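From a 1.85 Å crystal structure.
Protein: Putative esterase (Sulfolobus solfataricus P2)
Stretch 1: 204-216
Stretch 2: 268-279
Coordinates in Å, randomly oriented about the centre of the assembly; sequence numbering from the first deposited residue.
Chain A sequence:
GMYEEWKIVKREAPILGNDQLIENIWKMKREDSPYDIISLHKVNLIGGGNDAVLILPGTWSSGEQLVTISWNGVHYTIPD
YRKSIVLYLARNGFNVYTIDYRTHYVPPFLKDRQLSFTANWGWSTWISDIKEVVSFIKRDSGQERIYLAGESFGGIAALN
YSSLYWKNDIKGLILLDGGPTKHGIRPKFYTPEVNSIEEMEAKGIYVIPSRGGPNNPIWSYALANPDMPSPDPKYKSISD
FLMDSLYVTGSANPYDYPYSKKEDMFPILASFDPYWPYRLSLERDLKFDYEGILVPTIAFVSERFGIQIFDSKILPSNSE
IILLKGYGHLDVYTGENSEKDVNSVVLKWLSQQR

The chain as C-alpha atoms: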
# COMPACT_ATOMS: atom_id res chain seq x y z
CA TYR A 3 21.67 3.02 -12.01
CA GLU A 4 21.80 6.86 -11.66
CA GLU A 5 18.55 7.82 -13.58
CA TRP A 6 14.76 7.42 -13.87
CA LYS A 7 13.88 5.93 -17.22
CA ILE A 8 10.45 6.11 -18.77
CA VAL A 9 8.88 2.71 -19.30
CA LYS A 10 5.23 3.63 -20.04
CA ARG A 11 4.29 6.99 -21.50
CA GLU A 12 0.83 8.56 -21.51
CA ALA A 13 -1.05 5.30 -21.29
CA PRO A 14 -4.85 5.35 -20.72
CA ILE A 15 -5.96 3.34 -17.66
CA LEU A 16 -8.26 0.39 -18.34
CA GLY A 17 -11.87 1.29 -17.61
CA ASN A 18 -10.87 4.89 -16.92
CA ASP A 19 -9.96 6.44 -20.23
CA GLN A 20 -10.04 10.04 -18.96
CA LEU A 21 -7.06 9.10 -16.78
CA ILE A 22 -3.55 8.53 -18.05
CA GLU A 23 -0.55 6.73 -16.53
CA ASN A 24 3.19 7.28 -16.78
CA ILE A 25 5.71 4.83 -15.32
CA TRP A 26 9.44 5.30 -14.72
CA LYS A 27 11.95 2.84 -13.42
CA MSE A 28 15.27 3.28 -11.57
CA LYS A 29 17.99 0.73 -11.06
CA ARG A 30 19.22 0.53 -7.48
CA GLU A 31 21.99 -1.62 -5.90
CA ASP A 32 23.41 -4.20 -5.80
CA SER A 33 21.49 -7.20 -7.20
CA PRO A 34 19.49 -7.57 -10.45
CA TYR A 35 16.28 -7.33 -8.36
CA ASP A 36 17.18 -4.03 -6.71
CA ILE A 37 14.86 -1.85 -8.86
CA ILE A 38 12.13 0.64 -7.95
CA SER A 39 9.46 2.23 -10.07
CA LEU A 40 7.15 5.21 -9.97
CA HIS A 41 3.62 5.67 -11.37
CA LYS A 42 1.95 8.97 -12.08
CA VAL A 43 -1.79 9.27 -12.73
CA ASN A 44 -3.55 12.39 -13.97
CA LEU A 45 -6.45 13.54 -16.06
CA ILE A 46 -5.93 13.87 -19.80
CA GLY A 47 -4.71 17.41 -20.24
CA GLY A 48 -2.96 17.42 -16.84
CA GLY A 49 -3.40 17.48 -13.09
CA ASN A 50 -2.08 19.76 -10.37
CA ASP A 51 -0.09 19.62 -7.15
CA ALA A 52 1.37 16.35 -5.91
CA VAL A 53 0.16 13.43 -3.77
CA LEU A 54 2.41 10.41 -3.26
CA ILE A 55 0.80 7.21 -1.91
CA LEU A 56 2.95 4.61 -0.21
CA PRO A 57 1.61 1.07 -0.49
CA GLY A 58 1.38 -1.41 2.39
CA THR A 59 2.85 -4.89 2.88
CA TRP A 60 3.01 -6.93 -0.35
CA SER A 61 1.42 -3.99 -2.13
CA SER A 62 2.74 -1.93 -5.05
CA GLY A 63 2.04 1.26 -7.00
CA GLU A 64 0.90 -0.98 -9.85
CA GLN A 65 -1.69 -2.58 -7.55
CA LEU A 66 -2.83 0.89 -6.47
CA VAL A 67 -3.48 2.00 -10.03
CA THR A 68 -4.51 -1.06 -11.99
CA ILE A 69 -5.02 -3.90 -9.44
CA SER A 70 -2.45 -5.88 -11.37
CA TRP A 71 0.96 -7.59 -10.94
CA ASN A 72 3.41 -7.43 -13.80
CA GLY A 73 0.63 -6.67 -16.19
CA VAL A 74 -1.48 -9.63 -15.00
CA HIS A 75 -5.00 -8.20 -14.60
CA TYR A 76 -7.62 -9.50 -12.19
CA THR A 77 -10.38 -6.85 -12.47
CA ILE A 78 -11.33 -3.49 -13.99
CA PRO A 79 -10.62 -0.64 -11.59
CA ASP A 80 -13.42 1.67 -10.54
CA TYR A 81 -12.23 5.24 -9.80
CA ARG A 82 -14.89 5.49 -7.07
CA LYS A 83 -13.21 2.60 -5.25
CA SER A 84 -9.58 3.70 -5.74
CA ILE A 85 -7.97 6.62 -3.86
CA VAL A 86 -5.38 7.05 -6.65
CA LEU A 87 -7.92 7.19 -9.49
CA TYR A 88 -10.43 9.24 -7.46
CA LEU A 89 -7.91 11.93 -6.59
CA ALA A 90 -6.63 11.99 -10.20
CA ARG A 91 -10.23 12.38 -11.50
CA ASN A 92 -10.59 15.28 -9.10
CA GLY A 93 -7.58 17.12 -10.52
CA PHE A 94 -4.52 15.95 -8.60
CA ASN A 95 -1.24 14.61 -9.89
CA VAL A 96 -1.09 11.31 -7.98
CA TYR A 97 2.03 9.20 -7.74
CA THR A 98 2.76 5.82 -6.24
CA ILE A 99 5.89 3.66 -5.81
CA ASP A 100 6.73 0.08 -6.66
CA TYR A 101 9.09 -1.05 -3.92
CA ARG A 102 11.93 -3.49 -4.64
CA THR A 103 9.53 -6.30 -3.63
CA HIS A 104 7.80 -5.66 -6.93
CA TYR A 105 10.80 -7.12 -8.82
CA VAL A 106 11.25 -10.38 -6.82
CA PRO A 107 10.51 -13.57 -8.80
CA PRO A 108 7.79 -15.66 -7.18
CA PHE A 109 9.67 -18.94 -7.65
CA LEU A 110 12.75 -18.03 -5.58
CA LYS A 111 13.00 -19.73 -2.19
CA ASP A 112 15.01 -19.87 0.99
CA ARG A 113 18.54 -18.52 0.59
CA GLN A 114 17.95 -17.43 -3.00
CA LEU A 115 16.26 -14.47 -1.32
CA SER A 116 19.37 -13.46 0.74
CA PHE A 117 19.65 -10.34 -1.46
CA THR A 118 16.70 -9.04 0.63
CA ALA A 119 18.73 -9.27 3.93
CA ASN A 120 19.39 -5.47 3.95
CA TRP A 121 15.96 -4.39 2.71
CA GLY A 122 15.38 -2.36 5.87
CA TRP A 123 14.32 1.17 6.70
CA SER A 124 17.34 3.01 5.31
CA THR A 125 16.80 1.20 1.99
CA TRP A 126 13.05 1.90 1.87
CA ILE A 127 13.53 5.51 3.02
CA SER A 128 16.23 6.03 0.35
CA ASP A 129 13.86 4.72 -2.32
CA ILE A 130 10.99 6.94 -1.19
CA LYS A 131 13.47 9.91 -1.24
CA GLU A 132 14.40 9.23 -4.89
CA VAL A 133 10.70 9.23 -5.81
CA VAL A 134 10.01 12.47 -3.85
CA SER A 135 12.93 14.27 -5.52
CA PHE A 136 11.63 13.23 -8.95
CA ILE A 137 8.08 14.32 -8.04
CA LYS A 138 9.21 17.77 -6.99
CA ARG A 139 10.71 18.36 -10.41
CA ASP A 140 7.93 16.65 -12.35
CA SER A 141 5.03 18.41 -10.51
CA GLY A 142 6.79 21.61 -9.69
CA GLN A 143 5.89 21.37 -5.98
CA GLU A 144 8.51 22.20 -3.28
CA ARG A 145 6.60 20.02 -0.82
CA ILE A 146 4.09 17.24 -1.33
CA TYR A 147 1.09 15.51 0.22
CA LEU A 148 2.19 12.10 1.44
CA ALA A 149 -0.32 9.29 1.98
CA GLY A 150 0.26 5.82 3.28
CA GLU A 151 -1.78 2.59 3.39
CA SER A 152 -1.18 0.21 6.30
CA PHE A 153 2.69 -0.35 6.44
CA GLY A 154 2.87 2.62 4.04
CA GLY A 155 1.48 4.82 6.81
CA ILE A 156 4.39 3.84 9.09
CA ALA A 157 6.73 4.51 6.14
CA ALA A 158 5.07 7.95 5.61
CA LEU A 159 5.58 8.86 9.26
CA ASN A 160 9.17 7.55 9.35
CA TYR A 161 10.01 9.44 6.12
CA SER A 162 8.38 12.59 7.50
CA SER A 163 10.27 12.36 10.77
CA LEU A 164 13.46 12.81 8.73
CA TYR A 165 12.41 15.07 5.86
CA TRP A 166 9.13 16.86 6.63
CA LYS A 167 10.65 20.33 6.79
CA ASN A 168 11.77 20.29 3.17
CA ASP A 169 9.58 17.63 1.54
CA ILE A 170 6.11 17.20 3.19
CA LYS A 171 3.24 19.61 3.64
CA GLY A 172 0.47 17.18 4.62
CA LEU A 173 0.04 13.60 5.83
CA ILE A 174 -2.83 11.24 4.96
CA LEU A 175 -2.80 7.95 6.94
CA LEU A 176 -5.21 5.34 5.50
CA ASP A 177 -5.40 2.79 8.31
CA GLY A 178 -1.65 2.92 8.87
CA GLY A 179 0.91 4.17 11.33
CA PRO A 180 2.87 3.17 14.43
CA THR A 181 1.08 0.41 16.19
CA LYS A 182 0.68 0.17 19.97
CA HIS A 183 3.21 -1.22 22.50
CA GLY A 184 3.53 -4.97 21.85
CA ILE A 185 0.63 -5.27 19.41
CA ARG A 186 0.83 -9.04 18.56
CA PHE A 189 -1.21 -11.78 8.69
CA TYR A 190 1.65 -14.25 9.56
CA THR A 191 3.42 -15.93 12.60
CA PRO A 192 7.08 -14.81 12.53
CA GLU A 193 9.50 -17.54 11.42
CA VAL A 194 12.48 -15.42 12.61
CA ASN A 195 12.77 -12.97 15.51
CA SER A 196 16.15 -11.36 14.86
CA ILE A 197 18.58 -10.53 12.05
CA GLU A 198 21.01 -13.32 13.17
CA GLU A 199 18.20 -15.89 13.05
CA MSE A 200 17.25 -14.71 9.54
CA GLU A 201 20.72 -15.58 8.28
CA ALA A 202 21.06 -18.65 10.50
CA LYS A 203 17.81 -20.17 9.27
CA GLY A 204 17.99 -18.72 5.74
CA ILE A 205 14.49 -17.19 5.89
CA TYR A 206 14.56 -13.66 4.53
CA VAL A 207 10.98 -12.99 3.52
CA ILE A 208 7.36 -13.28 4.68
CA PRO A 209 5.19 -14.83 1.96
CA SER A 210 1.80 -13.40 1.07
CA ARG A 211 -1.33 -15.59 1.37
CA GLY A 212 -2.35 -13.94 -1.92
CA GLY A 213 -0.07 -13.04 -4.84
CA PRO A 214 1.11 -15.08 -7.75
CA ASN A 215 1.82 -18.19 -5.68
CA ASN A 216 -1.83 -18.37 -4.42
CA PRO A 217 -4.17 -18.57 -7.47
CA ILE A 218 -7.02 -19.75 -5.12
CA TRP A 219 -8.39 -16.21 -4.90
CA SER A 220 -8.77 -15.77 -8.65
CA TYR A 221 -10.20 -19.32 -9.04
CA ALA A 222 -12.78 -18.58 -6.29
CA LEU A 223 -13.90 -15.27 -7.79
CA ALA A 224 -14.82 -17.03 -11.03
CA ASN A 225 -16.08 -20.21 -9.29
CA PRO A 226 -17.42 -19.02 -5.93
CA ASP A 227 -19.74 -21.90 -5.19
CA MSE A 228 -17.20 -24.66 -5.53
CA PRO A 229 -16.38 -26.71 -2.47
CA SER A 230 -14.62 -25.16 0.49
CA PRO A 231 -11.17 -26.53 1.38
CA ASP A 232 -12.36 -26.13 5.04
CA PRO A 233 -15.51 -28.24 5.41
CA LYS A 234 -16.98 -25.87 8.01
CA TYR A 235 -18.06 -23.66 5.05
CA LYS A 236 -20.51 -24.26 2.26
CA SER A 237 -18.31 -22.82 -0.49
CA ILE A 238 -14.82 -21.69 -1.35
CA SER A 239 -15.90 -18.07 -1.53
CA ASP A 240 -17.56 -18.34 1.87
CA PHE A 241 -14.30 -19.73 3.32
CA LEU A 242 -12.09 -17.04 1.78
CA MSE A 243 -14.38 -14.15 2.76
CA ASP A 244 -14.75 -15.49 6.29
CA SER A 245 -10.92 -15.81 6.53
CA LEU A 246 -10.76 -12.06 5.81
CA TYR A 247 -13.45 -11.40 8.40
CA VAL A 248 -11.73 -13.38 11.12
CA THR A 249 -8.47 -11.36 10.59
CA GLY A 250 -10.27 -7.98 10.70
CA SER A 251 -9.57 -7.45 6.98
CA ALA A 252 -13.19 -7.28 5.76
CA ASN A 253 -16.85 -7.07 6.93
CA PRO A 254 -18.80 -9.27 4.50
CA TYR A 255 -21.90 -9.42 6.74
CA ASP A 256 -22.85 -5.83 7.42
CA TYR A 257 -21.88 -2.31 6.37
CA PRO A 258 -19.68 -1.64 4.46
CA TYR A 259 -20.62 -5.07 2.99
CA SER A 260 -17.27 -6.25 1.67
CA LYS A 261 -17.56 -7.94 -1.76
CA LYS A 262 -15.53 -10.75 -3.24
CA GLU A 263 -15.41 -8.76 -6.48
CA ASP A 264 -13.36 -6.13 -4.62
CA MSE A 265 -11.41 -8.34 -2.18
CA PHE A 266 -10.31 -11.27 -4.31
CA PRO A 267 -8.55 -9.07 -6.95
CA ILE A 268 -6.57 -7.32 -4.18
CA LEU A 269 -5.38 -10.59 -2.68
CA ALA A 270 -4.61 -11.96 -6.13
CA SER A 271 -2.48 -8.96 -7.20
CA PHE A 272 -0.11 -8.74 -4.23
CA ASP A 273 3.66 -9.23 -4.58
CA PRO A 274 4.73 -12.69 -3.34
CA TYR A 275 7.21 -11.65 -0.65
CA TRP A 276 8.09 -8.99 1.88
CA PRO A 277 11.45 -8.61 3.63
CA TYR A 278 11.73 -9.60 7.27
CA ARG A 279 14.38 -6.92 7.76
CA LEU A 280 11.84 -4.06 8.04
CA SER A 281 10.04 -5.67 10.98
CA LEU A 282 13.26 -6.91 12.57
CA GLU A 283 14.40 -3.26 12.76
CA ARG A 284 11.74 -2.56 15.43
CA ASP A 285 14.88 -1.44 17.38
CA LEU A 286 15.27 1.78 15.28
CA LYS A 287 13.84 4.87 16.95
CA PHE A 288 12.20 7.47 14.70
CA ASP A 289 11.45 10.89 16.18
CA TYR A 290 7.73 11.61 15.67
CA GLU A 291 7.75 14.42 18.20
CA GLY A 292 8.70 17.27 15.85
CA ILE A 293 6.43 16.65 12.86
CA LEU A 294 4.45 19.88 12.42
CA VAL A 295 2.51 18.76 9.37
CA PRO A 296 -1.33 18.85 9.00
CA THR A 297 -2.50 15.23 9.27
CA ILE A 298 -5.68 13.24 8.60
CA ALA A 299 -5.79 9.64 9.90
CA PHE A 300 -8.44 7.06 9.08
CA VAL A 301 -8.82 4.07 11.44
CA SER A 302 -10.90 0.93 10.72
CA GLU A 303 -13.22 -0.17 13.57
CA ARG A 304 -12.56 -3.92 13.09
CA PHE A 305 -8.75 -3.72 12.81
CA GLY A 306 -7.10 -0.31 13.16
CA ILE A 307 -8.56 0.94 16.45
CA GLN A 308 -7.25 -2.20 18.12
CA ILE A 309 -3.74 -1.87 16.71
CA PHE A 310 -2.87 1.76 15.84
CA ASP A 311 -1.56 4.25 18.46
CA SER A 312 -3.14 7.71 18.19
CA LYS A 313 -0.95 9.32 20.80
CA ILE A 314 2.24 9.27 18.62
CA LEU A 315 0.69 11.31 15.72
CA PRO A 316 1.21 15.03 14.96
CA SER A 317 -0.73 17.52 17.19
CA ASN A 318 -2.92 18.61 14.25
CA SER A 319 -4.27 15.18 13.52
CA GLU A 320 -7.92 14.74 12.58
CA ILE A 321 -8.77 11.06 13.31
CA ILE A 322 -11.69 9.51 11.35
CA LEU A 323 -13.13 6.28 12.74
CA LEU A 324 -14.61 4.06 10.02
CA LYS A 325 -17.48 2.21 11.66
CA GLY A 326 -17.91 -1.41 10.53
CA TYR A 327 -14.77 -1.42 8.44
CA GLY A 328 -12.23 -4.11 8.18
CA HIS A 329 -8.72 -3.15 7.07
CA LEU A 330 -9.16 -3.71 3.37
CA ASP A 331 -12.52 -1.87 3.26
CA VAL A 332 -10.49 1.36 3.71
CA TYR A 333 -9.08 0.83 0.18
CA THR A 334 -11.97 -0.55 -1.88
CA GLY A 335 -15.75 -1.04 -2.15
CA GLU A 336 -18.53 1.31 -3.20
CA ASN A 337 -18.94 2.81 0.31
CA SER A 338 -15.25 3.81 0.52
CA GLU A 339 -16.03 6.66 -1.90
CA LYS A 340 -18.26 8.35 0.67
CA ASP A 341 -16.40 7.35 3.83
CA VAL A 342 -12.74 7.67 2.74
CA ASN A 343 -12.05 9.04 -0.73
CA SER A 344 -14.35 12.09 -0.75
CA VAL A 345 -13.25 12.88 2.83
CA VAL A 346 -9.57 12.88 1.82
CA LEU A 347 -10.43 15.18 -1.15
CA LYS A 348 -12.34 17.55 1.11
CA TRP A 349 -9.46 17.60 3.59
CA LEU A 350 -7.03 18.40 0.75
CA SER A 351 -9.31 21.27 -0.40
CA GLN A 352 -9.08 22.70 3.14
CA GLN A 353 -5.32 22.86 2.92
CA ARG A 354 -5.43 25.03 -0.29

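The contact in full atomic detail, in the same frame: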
# COMPACT_ATOMS: atom_id res chain seq x y z
N GLY A 204 18.15 -18.95 7.16
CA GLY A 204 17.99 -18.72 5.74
C GLY A 204 16.56 -18.42 5.34
O GLY A 204 16.09 -18.95 4.37
N ILE A 205 15.88 -17.58 6.13
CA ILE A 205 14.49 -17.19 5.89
C ILE A 205 14.52 -15.69 5.90
O ILE A 205 14.74 -15.10 6.95
CB ILE A 205 13.52 -17.67 7.03
CG1 ILE A 205 13.55 -19.20 7.16
CG2 ILE A 205 12.08 -17.19 6.78
CD1 ILE A 205 12.84 -19.72 8.39
N TYR A 206 14.35 -15.08 4.72
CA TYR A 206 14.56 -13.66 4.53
C TYR A 206 13.31 -12.89 4.29
O TYR A 206 13.33 -11.67 4.45
CB TYR A 206 15.57 -13.40 3.40
CG TYR A 206 16.94 -13.94 3.67
CD1 TYR A 206 17.86 -13.22 4.45
CD2 TYR A 206 17.34 -15.18 3.17
CE1 TYR A 206 19.10 -13.69 4.71
CE2 TYR A 206 18.59 -15.68 3.47
CZ TYR A 206 19.45 -14.93 4.22
OH TYR A 206 20.69 -15.40 4.47
N VAL A 207 12.23 -13.60 3.95
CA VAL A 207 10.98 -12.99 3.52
C VAL A 207 9.76 -13.62 4.18
O VAL A 207 9.82 -14.76 4.63
CB VAL A 207 10.81 -13.05 1.99
CG1 VAL A 207 11.88 -12.21 1.24
CG2 VAL A 207 10.78 -14.52 1.49
N ILE A 208 8.67 -12.85 4.23
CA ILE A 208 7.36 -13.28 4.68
C ILE A 208 6.53 -13.45 3.38
O ILE A 208 6.40 -12.51 2.61
CB ILE A 208 6.64 -12.21 5.55
CG1 ILE A 208 7.56 -11.69 6.66
CG2 ILE A 208 5.28 -12.79 6.09
CD1 ILE A 208 7.17 -10.30 7.20
N PRO A 209 5.99 -14.64 3.14
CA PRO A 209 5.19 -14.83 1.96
C PRO A 209 3.74 -14.33 2.15
O PRO A 209 3.14 -14.46 3.22
CB PRO A 209 5.19 -16.33 1.79
CG PRO A 209 5.27 -16.82 3.21
CD PRO A 209 6.16 -15.89 3.89
N SER A 210 3.18 -13.81 1.09
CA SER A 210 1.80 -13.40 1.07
C SER A 210 0.91 -14.63 0.98
O SER A 210 1.29 -15.61 0.40
CB SER A 210 1.56 -12.54 -0.17
OG SER A 210 0.20 -12.19 -0.31
N ARG A 211 -0.29 -14.54 1.55
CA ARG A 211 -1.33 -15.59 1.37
C ARG A 211 -2.15 -15.34 0.09
O ARG A 211 -2.98 -16.15 -0.28
CB ARG A 211 -2.18 -15.74 2.64
CG ARG A 211 -1.35 -16.52 3.74
CD ARG A 211 -2.15 -17.07 4.96
NE ARG A 211 -3.07 -18.17 4.64
CZ ARG A 211 -2.70 -19.40 4.31
NH1 ARG A 211 -1.41 -19.72 4.20
NH2 ARG A 211 -3.62 -20.33 4.06
N GLY A 212 -1.87 -14.22 -0.58
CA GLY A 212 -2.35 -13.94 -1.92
C GLY A 212 -1.13 -13.93 -2.87
O GLY A 212 -0.16 -14.64 -2.66
N GLY A 213 -1.21 -13.16 -3.91
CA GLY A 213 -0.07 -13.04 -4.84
C GLY A 213 0.03 -14.17 -5.83
O GLY A 213 -0.85 -15.04 -5.92
N PRO A 214 1.09 -14.16 -6.63
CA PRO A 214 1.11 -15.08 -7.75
C PRO A 214 1.23 -16.54 -7.35
O PRO A 214 1.00 -17.39 -8.19
CB PRO A 214 2.35 -14.65 -8.53
CG PRO A 214 3.04 -13.73 -7.77
CD PRO A 214 2.29 -13.29 -6.60
N ASN A 215 1.64 -16.80 -6.13
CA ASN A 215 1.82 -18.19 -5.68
C ASN A 215 0.55 -18.81 -5.04
O ASN A 215 0.54 -20.00 -4.67
CB ASN A 215 3.01 -18.31 -4.73
CG ASN A 215 4.35 -18.15 -5.42
OD1 ASN A 215 4.53 -18.53 -6.58
ND2 ASN A 215 5.32 -17.64 -4.68
N ASN A 216 -0.51 -17.99 -4.96
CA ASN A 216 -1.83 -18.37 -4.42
C ASN A 216 -3.00 -18.04 -5.37
O ASN A 216 -3.83 -17.13 -5.12
CB ASN A 216 -2.02 -17.72 -3.05
CG ASN A 216 -1.03 -18.21 -2.09
OD1 ASN A 216 -1.05 -19.41 -1.74
ND2 ASN A 216 -0.06 -17.34 -1.70
N ILE A 268 -7.62 -7.91 -5.02
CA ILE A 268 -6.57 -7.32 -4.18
C ILE A 268 -5.65 -8.42 -3.73
O ILE A 268 -4.45 -8.32 -3.88
CB ILE A 268 -7.14 -6.48 -2.95
CG1 ILE A 268 -7.81 -5.20 -3.48
CG2 ILE A 268 -6.02 -6.23 -1.90
CD1 ILE A 268 -8.73 -4.39 -2.46
N LEU A 269 -6.20 -9.48 -3.16
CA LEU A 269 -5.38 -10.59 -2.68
C LEU A 269 -4.57 -11.18 -3.83
O LEU A 269 -3.40 -11.48 -3.68
CB LEU A 269 -6.26 -11.64 -2.01
CG LEU A 269 -6.44 -11.51 -0.47
CD1 LEU A 269 -5.16 -11.90 0.21
CD2 LEU A 269 -6.94 -10.14 -0.01
N ALA A 270 -5.23 -11.33 -4.97
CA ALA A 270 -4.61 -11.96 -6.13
C ALA A 270 -3.40 -11.16 -6.66
O ALA A 270 -2.47 -11.77 -7.21
CB ALA A 270 -5.63 -12.16 -7.23
N SER A 271 -3.45 -9.84 -6.57
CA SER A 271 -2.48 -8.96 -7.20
C SER A 271 -1.32 -8.51 -6.31
O SER A 271 -0.50 -7.71 -6.74
CB SER A 271 -3.20 -7.75 -7.81
OG SER A 271 -3.94 -7.00 -6.86
N PHE A 272 -1.25 -9.01 -5.09
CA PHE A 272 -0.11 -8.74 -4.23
C PHE A 272 1.21 -9.27 -4.84
O PHE A 272 1.21 -10.19 -5.61
CB PHE A 272 -0.28 -9.44 -2.88
CG PHE A 272 -1.19 -8.69 -1.88
CD1 PHE A 272 -1.16 -7.33 -1.76
CD2 PHE A 272 -2.04 -9.41 -1.08
CE1 PHE A 272 -1.96 -6.68 -0.85
CE2 PHE A 272 -2.84 -8.75 -0.14
CZ PHE A 272 -2.80 -7.39 -0.05
N ASP A 273 2.33 -8.66 -4.41
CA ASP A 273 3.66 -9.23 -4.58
C ASP A 273 3.78 -10.50 -3.71
O ASP A 273 3.10 -10.63 -2.71
CB ASP A 273 4.75 -8.24 -4.16
CG ASP A 273 4.91 -7.07 -5.13
OD1 ASP A 273 4.87 -7.31 -6.35
OD2 ASP A 273 5.26 -5.96 -4.65
N PRO A 274 4.64 -11.44 -4.10
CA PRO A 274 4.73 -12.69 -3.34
C PRO A 274 5.40 -12.62 -1.97
O PRO A 274 5.14 -13.45 -1.12
CB PRO A 274 5.59 -13.58 -4.26
CG PRO A 274 6.34 -12.60 -5.15
CD PRO A 274 5.44 -11.46 -5.33
N TYR A 275 6.32 -11.68 -1.81
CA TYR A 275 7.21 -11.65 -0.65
C TYR A 275 7.49 -10.26 -0.13
O TYR A 275 7.51 -9.28 -0.88
CB TYR A 275 8.55 -12.27 -1.01
CG TYR A 275 8.51 -13.69 -1.55
CD1 TYR A 275 8.05 -14.74 -0.75
CD2 TYR A 275 9.03 -14.00 -2.80
CE1 TYR A 275 8.05 -16.06 -1.22
CE2 TYR A 275 9.06 -15.30 -3.26
CZ TYR A 275 8.57 -16.32 -2.45
OH TYR A 275 8.59 -17.63 -2.85
N TRP A 276 7.79 -10.22 1.16
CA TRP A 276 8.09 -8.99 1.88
C TRP A 276 9.30 -9.26 2.78
O TRP A 276 9.34 -10.27 3.40
CB TRP A 276 6.91 -8.58 2.75
CG TRP A 276 7.00 -7.23 3.33
CD1 TRP A 276 7.29 -6.91 4.64
CD2 TRP A 276 6.79 -5.98 2.66
NE1 TRP A 276 7.27 -5.53 4.80
CE2 TRP A 276 6.96 -4.95 3.60
CE3 TRP A 276 6.45 -5.64 1.35
CZ2 TRP A 276 6.80 -3.59 3.27
CZ3 TRP A 276 6.28 -4.30 1.04
CH2 TRP A 276 6.44 -3.30 1.99
N PRO A 277 10.29 -8.34 2.82
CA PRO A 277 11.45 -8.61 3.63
C PRO A 277 11.19 -8.58 5.12
O PRO A 277 10.51 -7.69 5.65
CB PRO A 277 12.42 -7.49 3.22
CG PRO A 277 11.49 -6.35 2.87
CD PRO A 277 10.36 -7.03 2.15
N TYR A 278 11.72 -9.59 5.80
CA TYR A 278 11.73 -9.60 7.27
C TYR A 278 12.48 -8.42 7.89
O TYR A 278 12.17 -8.01 9.01
CB TYR A 278 12.35 -10.92 7.83
CG TYR A 278 11.30 -11.95 8.23
CD1 TYR A 278 10.50 -11.75 9.35
CD2 TYR A 278 11.12 -13.12 7.50
CE1 TYR A 278 9.54 -12.68 9.74
CE2 TYR A 278 10.15 -14.03 7.87
CZ TYR A 278 9.37 -13.81 9.00
OH TYR A 278 8.38 -14.70 9.37
N ARG A 279 13.48 -7.90 7.19
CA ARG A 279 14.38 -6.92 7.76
C ARG A 279 13.61 -5.69 8.32
O ARG A 279 13.90 -5.19 9.42
CB ARG A 279 15.48 -6.57 6.72
CG ARG A 279 16.52 -5.54 7.14
CD ARG A 279 17.22 -6.05 8.33
NE ARG A 279 18.42 -5.31 8.70
CZ ARG A 279 19.66 -5.77 8.54
NH1 ARG A 279 19.93 -6.94 7.97
NH2 ARG A 279 20.67 -5.04 8.97
O HOH W 1 14.69 -9.16 4.75
O HOH W 2 -2.98 -14.59 -8.02

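How does stretch 1 first meet its partner? Gly 204 leaves a helix with positive phi, a conformation that favours glycine, and lies out of reach of stretch 2. Contact begins at Ile 205, whose CG2 rests 3.9 Å from CE2 of Tyr 278, one apolar surface against another. The CA-to-CB bond of Tyr 206 points away, so this residue joins through its backbone: its carbonyl O accepts a hydrogen bond from Tyr 278 N at 3.0 Å. The same oxygen takes a second hydrogen bond from water 1, 2.9 Å from Tyr 206 O, and that water in turn accepts from Arg 279 N at 3.0 Å. One carbonyl thus serves the amide of Tyr 278 directly and that of Arg 279 through a water.

What backbone pattern joins the two short strands? Residues 207-209 run antiparallel to 275-277, their N-to-C directions 150° apart. Ile 208 and Trp 276 form the hydrogen-bonded pair: Ile 208 N donates to Trp 276 O at 2.8 Å, and Trp 276 N donates to Ile 208 O at 3.0 Å, the second bond being the more bent. On either side of this pair in sequence, Val 207 faces Pro 277 and Pro 209 faces Tyr 275 as non-hydrogen-bonded pairs. Proline suits such positions because it has no amide hydrogen to offer. The CA atoms help instead: Val 207 CA lies 3.2 Å from Trp 276 O, and Pro 209 CA lies 3.4 Å from Pro 274 O.

Which side chains pack around these strands? Val 207 CG2 touches Tyr 275 CD1 at 3.5 Å. Ile 208 shares a face of the sheet with Trp 276, and its CD1 reaches the edge of the indole, 4.2 Å from Trp 276 CD1. Its CG1 lies over one face of the Tyr 278 ring, 3.6 Å from Tyr 278 CZ and almost on the ring normal, a CH-pi contact between an aliphatic group and the aromatic cloud. Pro 209 shares the other face with Tyr 275, where Pro 209 CB sits 4.1 Å from Tyr 275 CD1.

How does the pairing continue once the strand ends? Ser 210 N donates to Pro 274 O at 3.0 Å, extending the ladder, while Ser 210 OG accepts a hydrogen bond from Gly 212 N, two residues further on, at 2.9 Å. Gly 212 then fits closely against the backbone of Leu 269: a CB here would lie 2.1 Å from Leu 269 O, a clash. That carbonyl instead accepts a hydrogen bond from Gly 213 N, with Gly 213 N and Leu 269 O 2.8 Å apart. Water 2 adds a bridge, donating to Gly 213 O and Ala 270 O, each 3.0 Å from the water oxygen. Gly 213 opens a type I turn through Asn 216, within which Pro 214 CD packs 3.9 Å from Pro 274 CD.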